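Local coordinates for protein carnitinyl-CoA dehydratase (Mycobacterium avium, PDB 3R0O) that probably catalyses the reversible dehydration of carnitinyl-CoA to crotonobetainyl-CoA, as a lyase of the enoyl-CoA hydratase/isomerase (crotonase) family, at residues Asp31-Arg36 with Thr66-Lys71; Asn37-Ala42 with Trp96-Tyr101. All blocks are in the same frame, centred on the assembly; numbering follows the deposited sequence.

Contact 1. Residues Asp31-Arg36 with Thr66-Lys71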
loop_
_atom_site.group_PDB
_atom_site.type_symbol
_atom_site.label_atom_id
_atom_site.label_comp_id
_atom_site.label_asym_id
_atom_site.label_seq_id
_atom_site.Cartn_x
_atom_site.Cartn_y
_atom_site.Cartn_z
ATOM N N ASP A 31 -21.951 23.641 7.730
ATOM C CA ASP A 31 -23.317 24.099 7.522
ATOM C C ASP A 31 -23.423 25.291 6.588
ATOM O O ASP A 31 -23.788 26.389 7.014
ATOM C CB ASP A 31 -23.973 24.414 8.869
ATOM C CG ASP A 31 -25.510 24.543 8.777
ATOM O OD1 ASP A 31 -26.143 24.215 7.734
ATOM O OD2 ASP A 31 -26.084 24.988 9.781
ATOM N N ARG A 32 -23.091 25.083 5.311
ATOM C CA ARG A 32 -23.295 26.106 4.278
ATOM C C ARG A 32 -23.894 25.457 3.034
ATOM O O ARG A 32 -23.282 25.483 1.970
ATOM C CB ARG A 32 -21.986 26.815 3.907
ATOM C CG ARG A 32 -21.257 27.536 5.050
ATOM C CD ARG A 32 -19.979 28.222 4.554
ATOM N NE ARG A 32 -20.212 29.326 3.617
ATOM C CZ ARG A 32 -19.586 29.485 2.447
ATOM N NH1 ARG A 32 -18.666 28.615 2.029
ATOM N NH2 ARG A 32 -19.872 30.524 1.679
ATOM N N PRO A 33 -25.110 24.882 3.153
ATOM C CA PRO A 33 -25.582 24.034 2.031
ATOM C C PRO A 33 -25.927 24.804 0.751
ATOM O O PRO A 33 -25.947 24.215 -0.324
ATOM C CB PRO A 33 -26.816 23.320 2.606
ATOM C CG PRO A 33 -27.283 24.201 3.764
ATOM C CD PRO A 33 -26.024 24.852 4.312
ATOM N N ASP A 34 -26.178 26.109 0.857
ATOM C CA ASP A 34 -26.369 26.949 -0.327
ATOM C C ASP A 34 -25.078 27.097 -1.107
ATOM O O ASP A 34 -25.109 27.284 -2.320
ATOM C CB ASP A 34 -26.900 28.334 0.061
ATOM N N ALA A 35 -23.942 27.008 -0.413
ATOM C CA ALA A 35 -22.647 27.104 -1.066
ATOM C C ALA A 35 -22.028 25.719 -1.238
ATOM O O ALA A 35 -20.815 25.592 -1.414
ATOM C CB ALA A 35 -21.703 28.042 -0.266
ATOM N N ARG A 36 -22.884 24.695 -1.193
ATOM C CA ARG A 36 -22.493 23.280 -1.324
ATOM C C ARG A 36 -21.407 22.905 -0.317
ATOM O O ARG A 36 -20.548 22.060 -0.594
ATOM C CB ARG A 36 -22.058 22.940 -2.756
ATOM C CG ARG A 36 -23.138 23.192 -3.839
ATOM C CD ARG A 36 -22.654 22.636 -5.197
ATOM N NE ARG A 36 -22.587 23.670 -6.240
ATOM C CZ ARG A 36 -22.731 23.457 -7.558
ATOM N NH1 ARG A 36 -22.977 22.235 -8.042
ATOM N NH2 ARG A 36 -22.645 24.480 -8.406
ATOM N N THR A 66 -19.392 15.951 8.922
ATOM C CA THR A 66 -20.335 15.771 7.829
ATOM C C THR A 66 -20.716 17.136 7.228
ATOM O O THR A 66 -20.333 18.183 7.769
ATOM C CB THR A 66 -21.594 14.981 8.337
ATOM O OG1 THR A 66 -22.297 14.370 7.236
ATOM C CG2 THR A 66 -22.542 15.894 9.155
ATOM N N GLY A 67 -21.460 17.126 6.116
ATOM C CA GLY A 67 -21.950 18.366 5.478
ATOM C C GLY A 67 -23.462 18.429 5.624
ATOM O O GLY A 67 -24.114 17.393 5.656
ATOM N N ALA A 68 -24.018 19.632 5.737
ATOM C CA ALA A 68 -25.479 19.814 5.764
ATOM C C ALA A 68 -26.142 19.393 4.441
ATOM O O ALA A 68 -25.557 19.558 3.356
ATOM C CB ALA A 68 -25.828 21.255 6.084
ATOM N N GLY A 69 -27.356 18.852 4.545
ATOM C CA GLY A 69 -28.141 18.477 3.363
ATOM C C GLY A 69 -27.665 17.173 2.721
ATOM O O GLY A 69 -26.878 16.405 3.306
ATOM N N ASP A 70 -28.150 16.926 1.507
ATOM C CA ASP A 70 -27.981 15.634 0.860
ATOM C C ASP A 70 -27.281 15.755 -0.464
ATOM O O ASP A 70 -27.086 14.744 -1.129
ATOM C CB ASP A 70 -29.349 14.962 0.595
ATOM C CG ASP A 70 -30.051 14.511 1.866
ATOM O OD1 ASP A 70 -29.452 13.795 2.703
ATOM O OD2 ASP A 70 -31.230 14.866 2.022
ATOM N N LYS A 71 -26.915 16.966 -0.873
ATOM C CA LYS A 71 -26.340 17.139 -2.200
ATOM C C LYS A 71 -24.818 17.106 -2.195
ATOM O O LYS A 71 -24.195 16.521 -3.094
ATOM C CB LYS A 71 -26.864 18.428 -2.851
#
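Asp31 meets Ala68 where the parallel strands 25-30 and 62-67 run out into their loops, with the two CA atoms 5.1 Å apart. The Asp31 CA-CB bond leads away from residues 66-71, yet its carboxylate turns back: chi1 of -165° sets CG anti to the backbone N, and OD1 comes to rest 3.4 Å from Ala68 CB. This is a van der Waals touch between an oxygen and a methyl group, with no polar partner across the pair. Next comes Arg32, whose side chain heads off to form a salt bridge through NH1 with Asp78 and a hydrogen bond to Ala38 O. Pro33 returns to Ala68. Its CD lies 4.0 Å from Ala68 CB, with CG equally near and Pro33 CB reaching the Ala68 carbonyl oxygen, so the CB-CG-CD edge of the pyrrolidine ring rests against the methyl. Pro33 and Asp34 make a short 3-10 turn, closed by Ala35 N bonding to Arg32 O at 2.9 Å. That turn also brings Ala35 CB over one face of the Arg32 guanidinium, 3.5 Å above its plane and toward its rim. Arg36, with a left-handed backbone (phi 54°), follows, and its carbonyl oxygen accepts a hydrogen bond from Ser72 OG. Direct contact between the two loops is thus light: one proline ring edge and one carboxylate oxygen against a single methyl. A firmer tie comes from Asn37, whose side chain bonds Arg32 N through OD1 and Ala68 O through ND2, bridging the two loops. Such loops at the carboxyl ends of adjacent parallel strands belong to the crotonase fold, here following the second and third strands of its main sheet.

Contact 2. Residues Asn37-Ala42 with Trp96-Tyr101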
loop_
_atom_site.group_PDB
_atom_site.type_symbol
_atom_site.label_atom_id
_atom_site.label_comp_id
_atom_site.label_asym_id
_atom_site.label_seq_id
_atom_site.Cartn_x
_atom_site.Cartn_y
_atom_site.Cartn_z
ATOM N N ASN A 37 -21.451 23.571 0.838
ATOM C CA ASN A 37 -20.582 23.261 1.950
ATOM C C ASN A 37 -19.120 23.521 1.643
ATOM O O ASN A 37 -18.237 22.843 2.177
ATOM C CB ASN A 37 -20.845 21.836 2.449
ATOM C CG ASN A 37 -22.216 21.723 3.098
ATOM O OD1 ASN A 37 -22.596 22.592 3.852
ATOM N ND2 ASN A 37 -22.957 20.678 2.787
ATOM N N ALA A 38 -18.888 24.500 0.754
ATOM C CA ALA A 38 -17.524 24.960 0.474
ATOM C C ALA A 38 -16.908 25.588 1.734
ATOM O O ALA A 38 -17.616 26.099 2.600
ATOM C CB ALA A 38 -17.497 25.950 -0.717
ATOM N N VAL A 39 -15.586 25.556 1.795
ATOM C CA VAL A 39 -14.798 25.991 2.939
ATOM C C VAL A 39 -14.291 27.416 2.746
ATOM O O VAL A 39 -13.543 27.710 1.796
ATOM C CB VAL A 39 -13.594 25.019 3.149
ATOM C CG1 VAL A 39 -12.674 25.485 4.276
ATOM C CG2 VAL A 39 -14.097 23.586 3.416
ATOM N N ASN A 40 -14.713 28.310 3.640
ATOM C CA ASN A 40 -14.101 29.615 3.754
ATOM C C ASN A 40 -13.370 29.713 5.096
ATOM O O ASN A 40 -13.210 28.713 5.774
ATOM C CB ASN A 40 -15.145 30.720 3.610
ATOM C CG ASN A 40 -16.316 30.549 4.572
ATOM O OD1 ASN A 40 -16.291 29.698 5.476
ATOM N ND2 ASN A 40 -17.351 31.366 4.376
ATOM N N GLY A 41 -12.919 30.906 5.478
ATOM C CA GLY A 41 -12.246 31.087 6.784
ATOM C C GLY A 41 -13.123 30.746 7.983
ATOM O O GLY A 41 -12.646 30.219 8.985
ATOM N N ALA A 42 -14.404 31.072 7.904
ATOM C CA ALA A 42 -15.321 30.793 9.011
ATOM C C ALA A 42 -15.409 29.285 9.269
ATOM O O ALA A 42 -15.379 28.852 10.425
ATOM C CB ALA A 42 -16.694 31.386 8.758
ATOM N N TRP A 96 -2.573 24.051 10.321
ATOM C CA TRP A 96 -3.603 23.010 10.244
ATOM C C TRP A 96 -4.081 22.783 8.816
ATOM O O TRP A 96 -4.723 21.776 8.527
ATOM C CB TRP A 96 -4.801 23.305 11.182
ATOM C CG TRP A 96 -4.437 23.237 12.656
ATOM C CD1 TRP A 96 -3.329 22.626 13.201
ATOM C CD2 TRP A 96 -5.159 23.808 13.763
ATOM N NE1 TRP A 96 -3.314 22.798 14.557
ATOM C CE2 TRP A 96 -4.422 23.510 14.938
ATOM C CE3 TRP A 96 -6.347 24.542 13.874
ATOM C CZ2 TRP A 96 -4.838 23.910 16.216
ATOM C CZ3 TRP A 96 -6.768 24.952 15.147
ATOM C CH2 TRP A 96 -6.015 24.629 16.302
ATOM N N GLY A 97 -3.783 23.724 7.921
ATOM C CA GLY A 97 -4.129 23.601 6.500
ATOM C C GLY A 97 -5.620 23.767 6.238
ATOM O O GLY A 97 -6.367 24.317 7.063
ATOM N N PHE A 98 -6.045 23.246 5.092
ATOM C CA PHE A 98 -7.406 23.368 4.584
ATOM C C PHE A 98 -8.481 22.926 5.598
ATOM O O PHE A 98 -8.338 21.900 6.265
ATOM C CB PHE A 98 -7.515 22.575 3.270
ATOM C CG PHE A 98 -8.884 22.563 2.668
ATOM C CD1 PHE A 98 -9.367 23.681 1.977
ATOM C CD2 PHE A 98 -9.681 21.439 2.763
ATOM C CE1 PHE A 98 -10.631 23.674 1.431
ATOM C CE2 PHE A 98 -10.950 21.434 2.199
ATOM C CZ PHE A 98 -11.419 22.559 1.537
ATOM N N ALA A 99 -9.539 23.740 5.689
ATOM C CA ALA A 99 -10.630 23.630 6.685
ATOM C C ALA A 99 -10.202 23.486 8.152
ATOM O O ALA A 99 -11.038 23.125 8.997
ATOM C CB ALA A 99 -11.649 22.539 6.291
ATOM N N GLY A 100 -8.928 23.793 8.454
ATOM C CA GLY A 100 -8.371 23.609 9.801
ATOM C C GLY A 100 -8.344 22.132 10.175
ATOM O O GLY A 100 -8.300 21.769 11.362
ATOM N N TYR A 101 -8.327 21.286 9.146
ATOM C CA TYR A 101 -8.615 19.855 9.305
ATOM C C TYR A 101 -7.501 18.955 8.758
ATOM O O TYR A 101 -7.116 18.016 9.413
ATOM C CB TYR A 101 -9.946 19.524 8.596
ATOM C CG TYR A 101 -10.484 18.125 8.879
ATOM C CD1 TYR A 101 -11.307 17.895 9.967
ATOM C CD2 TYR A 101 -10.159 17.046 8.062
ATOM C CE1 TYR A 101 -11.812 16.628 10.253
ATOM C CE2 TYR A 101 -10.660 15.750 8.345
ATOM C CZ TYR A 101 -11.488 15.568 9.443
ATOM O OH TYR A 101 -11.987 14.340 9.740
#
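Val39 packs against Phe98 and Ala99 inside the crotonase fold, just ahead of helix 41-56, joining the loop that leads into that helix to the loop between helix 79-83 and strand 110-114. Starting at the branch point, Val39 CB already touches the aromatic ring, 3.7 Å from Phe98 CZ and about as near to CE1. From there the two methyls part. Val39 CG1, held anti to the backbone N by a chi1 of 176°, mainly meets Ala99, 3.7 Å from Ala99 CA and touching Ala99 CB as well, and it also nears Phe98 CE1. CG2 takes the place beside the backbone N and goes to the far end of the ring, meeting it at an oblique slant, while also lying against the Ala99 methyl.

In the second loop Ala99 and Gly100 both have left-handed backbones, in a tight turn closed by Tyr101 N bonding to Phe98 O at 2.9 Å. Ala99 CB lies over the rim of one face of the Phe98 ring. Leu125 of helix 121-128 packs on both Phe98 and Ala99, while the Val39 backbone bonds to Gly76 and Asp78. Immediately after Val39, Asn40 is the N-cap of helix 41-56, its OD1 taking the Val43 N-H. The tightest approach between the loops is Val39 CG2 to Phe98 CZ, at 3.4 Å.

Overall arrangement
Both contacts draw on the single connection between strand 25-30 and helix 41-56. Contact 1 joins its first part to the end of strand 62-67 and the loop beyond; contact 2 joins its later part, which runs into the helix start, to the loop before strand 110-114. Contact 1 lies near the surface, about 14 Å from the centre of the chain, and brings a carboxylate and a proline to one methyl group. Contact 2, about 9 Å from that centre, is fully buried and purely hydrocarbon, with an aromatic ring and two aliphatic residues. Their centres stand about 14 Å apart, yet a probable hydrogen bond from Asn37 N to Arg32 O, at 2.9 Å, links them.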